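Local coordinates for protein alternansucrase (Leuconostoc mesenteroides, PDB 6HVG) that belongs to glycoside hydrolase family 70, pairing a catalytic core of the TIM-barrel clan with choline-binding and cell-wall-binding type repeats, at residues A[558-563]-A[660-665]. Sequence-based numbering, arbitrary orientation.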
loop_
_atom_site.group_PDB
_atom_site.type_symbol
_atom_site.label_atom_id
_atom_site.label_comp_id
_atom_site.label_asym_id
_atom_site.label_seq_id
_atom_site.Cartn_x
_atom_site.Cartn_y
_atom_site.Cartn_z
ATOM N N GLN A 558 -10.930 5.752 -15.583
ATOM C CA GLN A 558 -11.794 4.768 -14.920
ATOM C C GLN A 558 -13.220 5.053 -15.343
ATOM O O GLN A 558 -13.458 6.050 -16.034
ATOM C CB GLN A 558 -11.646 4.805 -13.404
ATOM C CG GLN A 558 -12.012 6.125 -12.778
ATOM C CD GLN A 558 -12.009 6.088 -11.267
ATOM O OE1 GLN A 558 -12.075 5.021 -10.652
ATOM N NE2 GLN A 558 -11.993 7.270 -10.655
ATOM N N PRO A 559 -14.185 4.172 -14.976
ATOM C CA PRO A 559 -15.566 4.393 -15.440
ATOM C C PRO A 559 -16.078 5.824 -15.219
ATOM O O PRO A 559 -16.529 6.465 -16.170
ATOM C CB PRO A 559 -16.357 3.360 -14.655
ATOM C CG PRO A 559 -15.374 2.239 -14.469
ATOM C CD PRO A 559 -14.040 2.866 -14.312
ATOM N N ILE A 560 -15.943 6.338 -14.001
ATOM C CA ILE A 560 -16.458 7.665 -13.692
ATOM C C ILE A 560 -15.630 8.773 -14.345
ATOM O O ILE A 560 -16.038 9.917 -14.336
ATOM C CB ILE A 560 -16.592 7.929 -12.169
ATOM C CG1 ILE A 560 -15.222 7.948 -11.464
ATOM C CG2 ILE A 560 -17.507 6.901 -11.518
ATOM C CD1 ILE A 560 -15.278 8.445 -10.035
ATOM N N ASN A 561 -14.470 8.448 -14.903
ATOM C CA ASN A 561 -13.647 9.448 -15.585
ATOM C C ASN A 561 -13.253 9.007 -16.958
ATOM O O ASN A 561 -12.161 9.333 -17.424
ATOM C CB ASN A 561 -12.369 9.745 -14.786
ATOM C CG ASN A 561 -11.595 10.920 -15.350
ATOM O OD1 ASN A 561 -12.177 11.917 -15.733
ATOM N ND2 ASN A 561 -10.282 10.795 -15.414
ATOM N N ILE A 562 -14.124 8.251 -17.609
ATOM C CA ILE A 562 -13.770 7.653 -18.895
ATOM C C ILE A 562 -13.431 8.743 -19.919
ATOM O O ILE A 562 -12.584 8.518 -20.797
ATOM C CB ILE A 562 -14.874 6.710 -19.409
ATOM C CG1 ILE A 562 -14.379 5.918 -20.619
ATOM C CG2 ILE A 562 -16.133 7.499 -19.728
ATOM C CD1 ILE A 562 -15.288 4.779 -21.029
ATOM N N ASP A 563 -14.036 9.927 -19.787
ATOM C CA ASP A 563 -13.793 11.033 -20.739
ATOM C C ASP A 563 -12.805 12.115 -20.247
ATOM O O ASP A 563 -12.696 13.176 -20.844
ATOM C CB ASP A 563 -15.127 11.675 -21.167
ATOM C CG ASP A 563 -15.837 12.413 -20.028
ATOM O OD1 ASP A 563 -15.335 12.433 -18.886
ATOM O OD2 ASP A 563 -16.910 12.991 -20.288
ATOM N N ASP A 660 -14.846 -4.048 -9.405
ATOM C CA ASP A 660 -15.119 -2.623 -9.554
ATOM C C ASP A 660 -15.428 -1.970 -8.201
ATOM O O ASP A 660 -16.572 -1.893 -7.797
ATOM C CB ASP A 660 -16.260 -2.410 -10.543
ATOM C CG ASP A 660 -17.599 -2.970 -10.052
ATOM O OD1 ASP A 660 -17.606 -4.006 -9.322
ATOM O OD2 ASP A 660 -18.652 -2.372 -10.418
ATOM N N TRP A 661 -14.389 -1.488 -7.521
ATOM C CA TRP A 661 -14.505 -1.089 -6.128
ATOM C C TRP A 661 -15.189 0.264 -5.903
ATOM O O TRP A 661 -15.794 0.458 -4.858
ATOM C CB TRP A 661 -13.138 -1.076 -5.460
ATOM C CG TRP A 661 -12.501 -2.386 -5.285
ATOM C CD1 TRP A 661 -11.464 -2.887 -5.997
ATOM C CD2 TRP A 661 -12.844 -3.387 -4.322
ATOM N NE1 TRP A 661 -11.123 -4.148 -5.539
ATOM C CE2 TRP A 661 -11.957 -4.476 -4.508
ATOM C CE3 TRP A 661 -13.810 -3.475 -3.319
ATOM C CZ2 TRP A 661 -12.017 -5.627 -3.736
ATOM C CZ3 TRP A 661 -13.851 -4.616 -2.547
ATOM C CH2 TRP A 661 -12.967 -5.674 -2.761
ATOM N N ASN A 662 -15.123 1.186 -6.868
ATOM C CA ASN A 662 -15.685 2.524 -6.653
ATOM C C ASN A 662 -17.180 2.458 -6.406
ATOM O O ASN A 662 -17.892 1.745 -7.088
ATOM C CB ASN A 662 -15.424 3.458 -7.835
ATOM C CG ASN A 662 -15.735 4.913 -7.504
ATOM O OD1 ASN A 662 -16.893 5.318 -7.426
ATOM N ND2 ASN A 662 -14.702 5.704 -7.325
ATOM N N GLY A 663 -17.637 3.226 -5.426
ATOM C CA GLY A 663 -19.022 3.227 -5.007
ATOM C C GLY A 663 -19.980 3.722 -6.066
ATOM O O GLY A 663 -21.178 3.504 -5.922
ATOM N N LYS A 664 -19.479 4.385 -7.113
ATOM C CA LYS A 664 -20.315 4.832 -8.216
ATOM C C LYS A 664 -20.226 3.934 -9.479
ATOM O O LYS A 664 -20.863 4.238 -10.493
ATOM C CB LYS A 664 -19.959 6.266 -8.590
ATOM C CG LYS A 664 -20.546 7.339 -7.689
ATOM C CD LYS A 664 -20.053 8.743 -8.074
ATOM C CE LYS A 664 -20.348 9.071 -9.548
ATOM N NZ LYS A 664 -20.049 10.465 -9.995
ATOM N N ASP A 665 -19.461 2.846 -9.416
ATOM C CA ASP A 665 -19.337 1.922 -10.536
ATOM C C ASP A 665 -20.645 1.138 -10.844
ATOM O O ASP A 665 -20.993 0.933 -11.995
ATOM C CB ASP A 665 -18.193 0.919 -10.284
ATOM C CG ASP A 665 -16.802 1.495 -10.560
ATOM O OD1 ASP A 665 -16.728 2.626 -11.065
ATOM O OD2 ASP A 665 -15.787 0.790 -10.285
HETATM O O HOH W 1 -14.882 4.587 -11.929
#
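Ile560 meets Lys664 and Asn662 with two different branches, a small worked example of how one branched side chain and one water can join two loops. Its CG2 lies 3.9 Å from Lys664 CB and also near CE, the two side chains crossing at about a right angle; the lysine meets the isoleucine through its aliphatic carbons. The longer branch extends to CD1, which approaches Asn662 tip to tip, 3.9 Å from ND2. Because chi1 is 65°, CG1 sits between the backbone N and the carbonyl carbon, while CG2 is left beside the N. Beside these contacts of Ile560, CB and CG of Pro559 each lie 3.7 Å from Asp665 OD1. Asp665 OD1 also accepts from a water at 2.8 Å, and that water in turn accepts from Ile560 N at 2.9 Å, a polar bridge across the contact.

In the next shell, Asn662 OD1 takes the N-H of Lys664 on an in-plane lone pair, at 2.8 Å and a nearly straight 164°. This capping bond lies within the type I turn from Asn662 to Asp665, which Asp665 N closes by donating to Asn662 O. Asp624 OD2 accepts from Asn662 N. Gln558 NE2 donates to Gly571 O; the Gln558 side chain lies about 9 Å from the bound calcium ion. The 558-563 loop, between strands 534-537 and 580-582, thus rests on the loop joining strand 657-658 of the parallel eight-stranded sheet to helix 665-671, consistent with a beta-alpha connection of a TIM-barrel-type core, with Pro559 and Ile562 also touching Tyr668 of that helix.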